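Local coordinates for protein aphrodisin (Mesocricetus auratus, PDB 1E5P) that acts as a secreted lipocalin pheromone that elicits copulatory behaviour in male hamsters and probably carries small odorant molecules, at residues F3-I15 with Q83-T95. Sequence-based numbering, arbitrary orientation.
Sequences FAELQGKWYTIVI and QPLYITSDKIFFT
Ile92 points its CD1 methyl at the middle of the Trp10 six-membered ring, 3.5 Å from the centroid and 19° off the normal, a CH-pi contact over the face. The two side chains cross at about a right angle, while the indole edge meets the 88-91 turn: Trp10 CZ3 lies 3.6 Å from Asp90 C, and Lys91 N sits in the ring plane. Trp10 CG is anti to its carbonyl carbon (chi1 -64°), which lets NE1 give Leu6 O a hydrogen bond (2.8 Å) from above the carbonyl plane. Leu6 CD2 fits among Ile92 CD1, at 3.8 Å, Ile87 CD1, Pro84 CG and Phe94 CZ. Farther out, Pro84 CD lies over one face of the Phe3 ring, 4.0 Å from its centroid. No direct hydrogen bond joins the segments; one water bridges two backbone carbonyls, donating to Glu5 O and to Thr88 O. With an alanine in place of Trp10, Leu6 O would probably lose its indole donor and a gap would open beside Ile92 CD1. This tryptophan, in the N-terminal Gly-X-Trp motif of lipocalins, packs at the closed end of the barrel, where Lys114 adds a cation-pi contact; closure there probably depends on apolar and CH-pi packing.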
loop_
_atom_site.group_PDB
_atom_site.type_symbol
_atom_site.label_atom_id
_atom_site.label_comp_id
_atom_site.label_asym_id
_atom_site.label_seq_id
_atom_site.Cartn_x
_atom_site.Cartn_y
_atom_site.Cartn_z
ATOM N N PHE A 3 -7.580 3.140 -14.190
ATOM C CA PHE A 3 -6.635 2.393 -13.296
ATOM C C PHE A 3 -5.455 1.858 -14.078
ATOM O O PHE A 3 -4.500 1.303 -13.546
ATOM C CB PHE A 3 -7.358 1.302 -12.522
ATOM C CG PHE A 3 -8.280 1.800 -11.444
ATOM C CD1 PHE A 3 -8.261 3.105 -10.995
ATOM C CD2 PHE A 3 -9.174 0.917 -10.855
ATOM C CE1 PHE A 3 -9.118 3.534 -9.997
ATOM C CE2 PHE A 3 -10.024 1.331 -9.850
ATOM C CZ PHE A 3 -9.997 2.636 -9.419
ATOM N N ALA A 4 -5.467 2.107 -15.397
ATOM C CA ALA A 4 -4.355 1.661 -16.250
ATOM C C ALA A 4 -3.075 2.432 -15.951
ATOM O O ALA A 4 -1.963 1.991 -16.274
ATOM C CB ALA A 4 -4.746 1.780 -17.711
ATOM N N GLU A 5 -3.189 3.551 -15.249
ATOM C CA GLU A 5 -2.113 4.417 -14.826
ATOM C C GLU A 5 -1.336 3.822 -13.649
ATOM O O GLU A 5 -0.385 4.416 -13.138
ATOM C CB GLU A 5 -2.683 5.768 -14.345
ATOM C CG GLU A 5 -3.366 6.573 -15.427
ATOM C CD GLU A 5 -4.355 7.588 -14.879
ATOM O OE1 GLU A 5 -3.965 8.411 -14.030
ATOM O OE2 GLU A 5 -5.528 7.538 -15.313
ATOM N N LEU A 6 -1.769 2.653 -13.208
ATOM C CA LEU A 6 -1.148 1.952 -12.098
ATOM C C LEU A 6 0.064 1.145 -12.533
ATOM O O LEU A 6 0.946 0.856 -11.701
ATOM C CB LEU A 6 -2.169 1.043 -11.416
ATOM C CG LEU A 6 -3.393 1.649 -10.749
ATOM C CD1 LEU A 6 -4.327 0.541 -10.260
ATOM C CD2 LEU A 6 -3.031 2.579 -9.611
ATOM N N GLN A 7 0.176 0.762 -13.786
ATOM C CA GLN A 7 1.273 -0.053 -14.298
ATOM C C GLN A 7 2.662 0.550 -14.230
ATOM O O GLN A 7 2.855 1.712 -14.611
ATOM C CB GLN A 7 0.928 -0.367 -15.773
ATOM C CG GLN A 7 2.031 -1.032 -16.564
ATOM C CD GLN A 7 2.005 -2.541 -16.542
ATOM O OE1 GLN A 7 0.967 -3.170 -16.785
ATOM N NE2 GLN A 7 3.169 -3.126 -16.270
ATOM N N GLY A 8 3.665 -0.205 -13.749
ATOM C CA GLY A 8 5.037 0.232 -13.697
ATOM C C GLY A 8 5.780 -0.065 -12.397
ATOM O O GLY A 8 5.277 -0.762 -11.526
ATOM N N LYS A 9 7.008 0.421 -12.313
ATOM C CA LYS A 9 7.856 0.244 -11.130
ATOM C C LYS A 9 7.406 1.239 -10.058
ATOM O O LYS A 9 7.082 2.399 -10.317
ATOM C CB LYS A 9 9.305 0.524 -11.499
ATOM C CG LYS A 9 10.261 0.695 -10.333
ATOM C CD LYS A 9 11.646 1.061 -10.865
ATOM C CE LYS A 9 12.721 0.207 -10.219
ATOM N NZ LYS A 9 14.062 0.513 -10.809
ATOM N N TRP A 10 7.277 0.743 -8.820
ATOM C CA TRP A 10 6.846 1.587 -7.712
ATOM C C TRP A 10 7.525 1.101 -6.412
ATOM O O TRP A 10 7.860 -0.080 -6.321
ATOM C CB TRP A 10 5.340 1.465 -7.445
ATOM C CG TRP A 10 4.470 1.945 -8.556
ATOM C CD1 TRP A 10 3.889 1.174 -9.531
ATOM C CD2 TRP A 10 4.115 3.305 -8.844
ATOM N NE1 TRP A 10 3.190 1.987 -10.402
ATOM C CE2 TRP A 10 3.314 3.288 -10.002
ATOM C CE3 TRP A 10 4.396 4.516 -8.217
ATOM C CZ2 TRP A 10 2.783 4.461 -10.546
ATOM C CZ3 TRP A 10 3.873 5.678 -8.767
ATOM C CH2 TRP A 10 3.077 5.625 -9.914
ATOM N N TYR A 11 7.697 2.045 -5.504
ATOM C CA TYR A 11 8.229 1.773 -4.176
ATOM C C TYR A 11 7.228 2.271 -3.130
ATOM O O TYR A 11 6.442 3.158 -3.405
ATOM C CB TYR A 11 9.549 2.537 -3.946
ATOM C CG TYR A 11 10.649 2.130 -4.900
ATOM C CD1 TYR A 11 11.365 0.965 -4.684
ATOM C CD2 TYR A 11 10.948 2.906 -6.010
ATOM C CE1 TYR A 11 12.371 0.569 -5.550
ATOM C CE2 TYR A 11 11.952 2.529 -6.887
ATOM C CZ TYR A 11 12.657 1.368 -6.647
ATOM O OH TYR A 11 13.658 0.973 -7.500
ATOM N N THR A 12 7.232 1.666 -1.937
ATOM C CA THR A 12 6.385 2.198 -0.863
ATOM C C THR A 12 7.114 3.394 -0.233
ATOM O O THR A 12 8.271 3.255 0.200
ATOM C CB THR A 12 6.138 1.164 0.241
ATOM O OG1 THR A 12 5.574 -0.008 -0.328
ATOM C CG2 THR A 12 5.131 1.711 1.267
ATOM N N ILE A 13 6.440 4.547 -0.248
ATOM C CA ILE A 13 7.078 5.728 0.357
ATOM C C ILE A 13 6.594 5.865 1.802
ATOM O O ILE A 13 7.394 6.022 2.732
ATOM C CB ILE A 13 6.768 6.994 -0.436
ATOM C CG1 ILE A 13 7.015 6.819 -1.948
ATOM C CG2 ILE A 13 7.588 8.163 0.120
ATOM C CD1 ILE A 13 8.392 6.335 -2.286
ATOM N N VAL A 14 5.283 5.843 1.996
ATOM C CA VAL A 14 4.719 5.990 3.352
ATOM C C VAL A 14 3.536 5.042 3.502
ATOM O O VAL A 14 2.879 4.704 2.511
ATOM C CB VAL A 14 4.239 7.422 3.668
ATOM C CG1 VAL A 14 5.283 8.500 3.536
ATOM C CG2 VAL A 14 2.978 7.737 2.883
ATOM N N ILE A 15 3.275 4.583 4.730
ATOM C CA ILE A 15 2.106 3.810 5.038
ATOM C C ILE A 15 1.510 4.389 6.345
ATOM O O ILE A 15 2.341 4.676 7.221
ATOM C CB ILE A 15 2.315 2.307 5.276
ATOM C CG1 ILE A 15 2.878 1.604 4.039
ATOM C CG2 ILE A 15 0.966 1.644 5.619
ATOM C CD1 ILE A 15 3.320 0.177 4.319
ATOM N N GLN A 83 -8.202 0.472 -3.108
ATOM C CA GLN A 83 -8.437 1.221 -4.372
ATOM C C GLN A 83 -7.620 2.488 -4.338
ATOM O O GLN A 83 -7.286 2.989 -3.275
ATOM C CB GLN A 83 -9.924 1.487 -4.532
ATOM C CG GLN A 83 -10.556 2.385 -3.484
ATOM C CD GLN A 83 -12.005 2.700 -3.837
ATOM O OE1 GLN A 83 -12.319 3.137 -4.942
ATOM N NE2 GLN A 83 -12.891 2.466 -2.885
ATOM N N PRO A 84 -7.265 3.008 -5.512
ATOM C CA PRO A 84 -6.550 4.254 -5.582
ATOM C C PRO A 84 -7.448 5.389 -5.088
ATOM O O PRO A 84 -8.648 5.404 -5.434
ATOM C CB PRO A 84 -6.305 4.447 -7.086
ATOM C CG PRO A 84 -6.415 3.075 -7.675
ATOM C CD PRO A 84 -7.449 2.360 -6.843
ATOM N N LEU A 85 -6.920 6.291 -4.298
ATOM C CA LEU A 85 -7.640 7.497 -3.883
ATOM C C LEU A 85 -7.258 8.647 -4.833
ATOM O O LEU A 85 -8.080 9.537 -5.091
ATOM C CB LEU A 85 -7.196 7.952 -2.496
ATOM C CG LEU A 85 -7.652 7.127 -1.288
ATOM C CD1 LEU A 85 -6.832 7.480 -0.049
ATOM C CD2 LEU A 85 -9.128 7.334 -1.013
ATOM N N TYR A 86 -6.017 8.607 -5.301
ATOM C CA TYR A 86 -5.494 9.686 -6.151
ATOM C C TYR A 86 -4.241 9.231 -6.857
ATOM O O TYR A 86 -3.314 8.665 -6.281
ATOM C CB TYR A 86 -5.197 10.909 -5.244
ATOM C CG TYR A 86 -4.615 12.082 -6.019
ATOM C CD1 TYR A 86 -5.342 12.667 -7.043
ATOM C CD2 TYR A 86 -3.352 12.575 -5.732
ATOM C CE1 TYR A 86 -4.814 13.737 -7.762
ATOM C CE2 TYR A 86 -2.821 13.641 -6.448
ATOM C CZ TYR A 86 -3.561 14.210 -7.461
ATOM O OH TYR A 86 -3.041 15.272 -8.185
ATOM N N ILE A 87 -4.169 9.479 -8.181
ATOM C CA ILE A 87 -3.028 9.045 -8.954
ATOM C C ILE A 87 -2.375 10.212 -9.695
ATOM O O ILE A 87 -3.101 11.045 -10.249
ATOM C CB ILE A 87 -3.459 8.008 -10.023
ATOM C CG1 ILE A 87 -4.266 6.868 -9.416
ATOM C CG2 ILE A 87 -2.226 7.458 -10.737
ATOM C CD1 ILE A 87 -4.974 5.958 -10.391
ATOM N N THR A 88 -1.070 10.261 -9.671
ATOM C CA THR A 88 -0.257 11.214 -10.396
ATOM C C THR A 88 0.783 10.380 -11.168
ATOM O O THR A 88 0.804 9.158 -10.977
ATOM C CB THR A 88 0.489 12.266 -9.601
ATOM O OG1 THR A 88 1.595 11.702 -8.897
ATOM C CG2 THR A 88 -0.392 13.016 -8.619
ATOM N N SER A 89 1.630 11.028 -11.969
ATOM C CA SER A 89 2.605 10.210 -12.706
ATOM C C SER A 89 3.693 9.635 -11.834
ATOM O O SER A 89 4.299 8.609 -12.192
ATOM C CB SER A 89 3.147 10.948 -13.926
ATOM O OG SER A 89 2.436 10.487 -15.085
ATOM N N ASP A 90 3.986 10.248 -10.681
ATOM C CA ASP A 90 5.033 9.754 -9.819
ATOM C C ASP A 90 4.501 9.242 -8.480
ATOM O O ASP A 90 5.338 8.905 -7.646
ATOM C CB ASP A 90 6.044 10.876 -9.506
ATOM C CG ASP A 90 5.384 11.949 -8.645
ATOM O OD1 ASP A 90 4.249 12.356 -8.947
ATOM O OD2 ASP A 90 5.994 12.382 -7.654
ATOM N N LYS A 91 3.199 9.288 -8.253
ATOM C CA LYS A 91 2.665 8.790 -6.986
ATOM C C LYS A 91 1.284 8.198 -7.089
ATOM O O LYS A 91 0.452 8.556 -7.927
ATOM C CB LYS A 91 2.725 9.880 -5.888
ATOM C CG LYS A 91 3.977 9.572 -5.029
ATOM C CD LYS A 91 4.472 10.755 -4.279
ATOM C CE LYS A 91 5.985 10.836 -4.272
ATOM N NZ LYS A 91 6.459 11.520 -5.516
ATOM N N ILE A 92 1.030 7.174 -6.239
ATOM C CA ILE A 92 -0.304 6.607 -6.138
ATOM C C ILE A 92 -0.687 6.621 -4.639
ATOM O O ILE A 92 0.107 6.123 -3.832
ATOM C CB ILE A 92 -0.438 5.142 -6.605
ATOM C CG1 ILE A 92 0.172 4.887 -7.973
ATOM C CG2 ILE A 92 -1.914 4.719 -6.576
ATOM C CD1 ILE A 92 0.417 3.389 -8.220
ATOM N N PHE A 93 -1.806 7.232 -4.308
ATOM C CA PHE A 93 -2.295 7.180 -2.912
ATOM C C PHE A 93 -3.402 6.127 -2.887
ATOM O O PHE A 93 -4.404 6.289 -3.622
ATOM C CB PHE A 93 -2.915 8.541 -2.518
ATOM C CG PHE A 93 -1.896 9.649 -2.445
ATOM C CD1 PHE A 93 -1.373 10.197 -3.604
ATOM C CD2 PHE A 93 -1.498 10.148 -1.213
ATOM C CE1 PHE A 93 -0.438 11.227 -3.542
ATOM C CE2 PHE A 93 -0.563 11.166 -1.155
ATOM C CZ PHE A 93 -0.041 11.700 -2.309
ATOM N N PHE A 94 -3.233 5.037 -2.156
ATOM C CA PHE A 94 -4.240 3.993 -2.079
ATOM C C PHE A 94 -4.890 3.944 -0.673
ATOM O O PHE A 94 -4.218 4.287 0.304
ATOM C CB PHE A 94 -3.561 2.593 -2.130
ATOM C CG PHE A 94 -2.956 2.141 -3.410
ATOM C CD1 PHE A 94 -3.774 1.564 -4.392
ATOM C CD2 PHE A 94 -1.597 2.226 -3.646
ATOM C CE1 PHE A 94 -3.216 1.114 -5.583
ATOM C CE2 PHE A 94 -1.038 1.775 -4.828
ATOM C CZ PHE A 94 -1.854 1.206 -5.793
ATOM N N THR A 95 -6.133 3.512 -0.630
ATOM C CA THR A 95 -6.773 3.203 0.656
ATOM C C THR A 95 -6.860 1.673 0.693
ATOM O O THR A 95 -7.042 1.044 -0.380
ATOM C CB THR A 95 -8.137 3.861 0.812
ATOM O OG1 THR A 95 -8.749 3.415 2.028
ATOM C CG2 THR A 95 -9.083 3.511 -0.329
HETATM O O HOH W 1 0.450 7.117 -12.752
#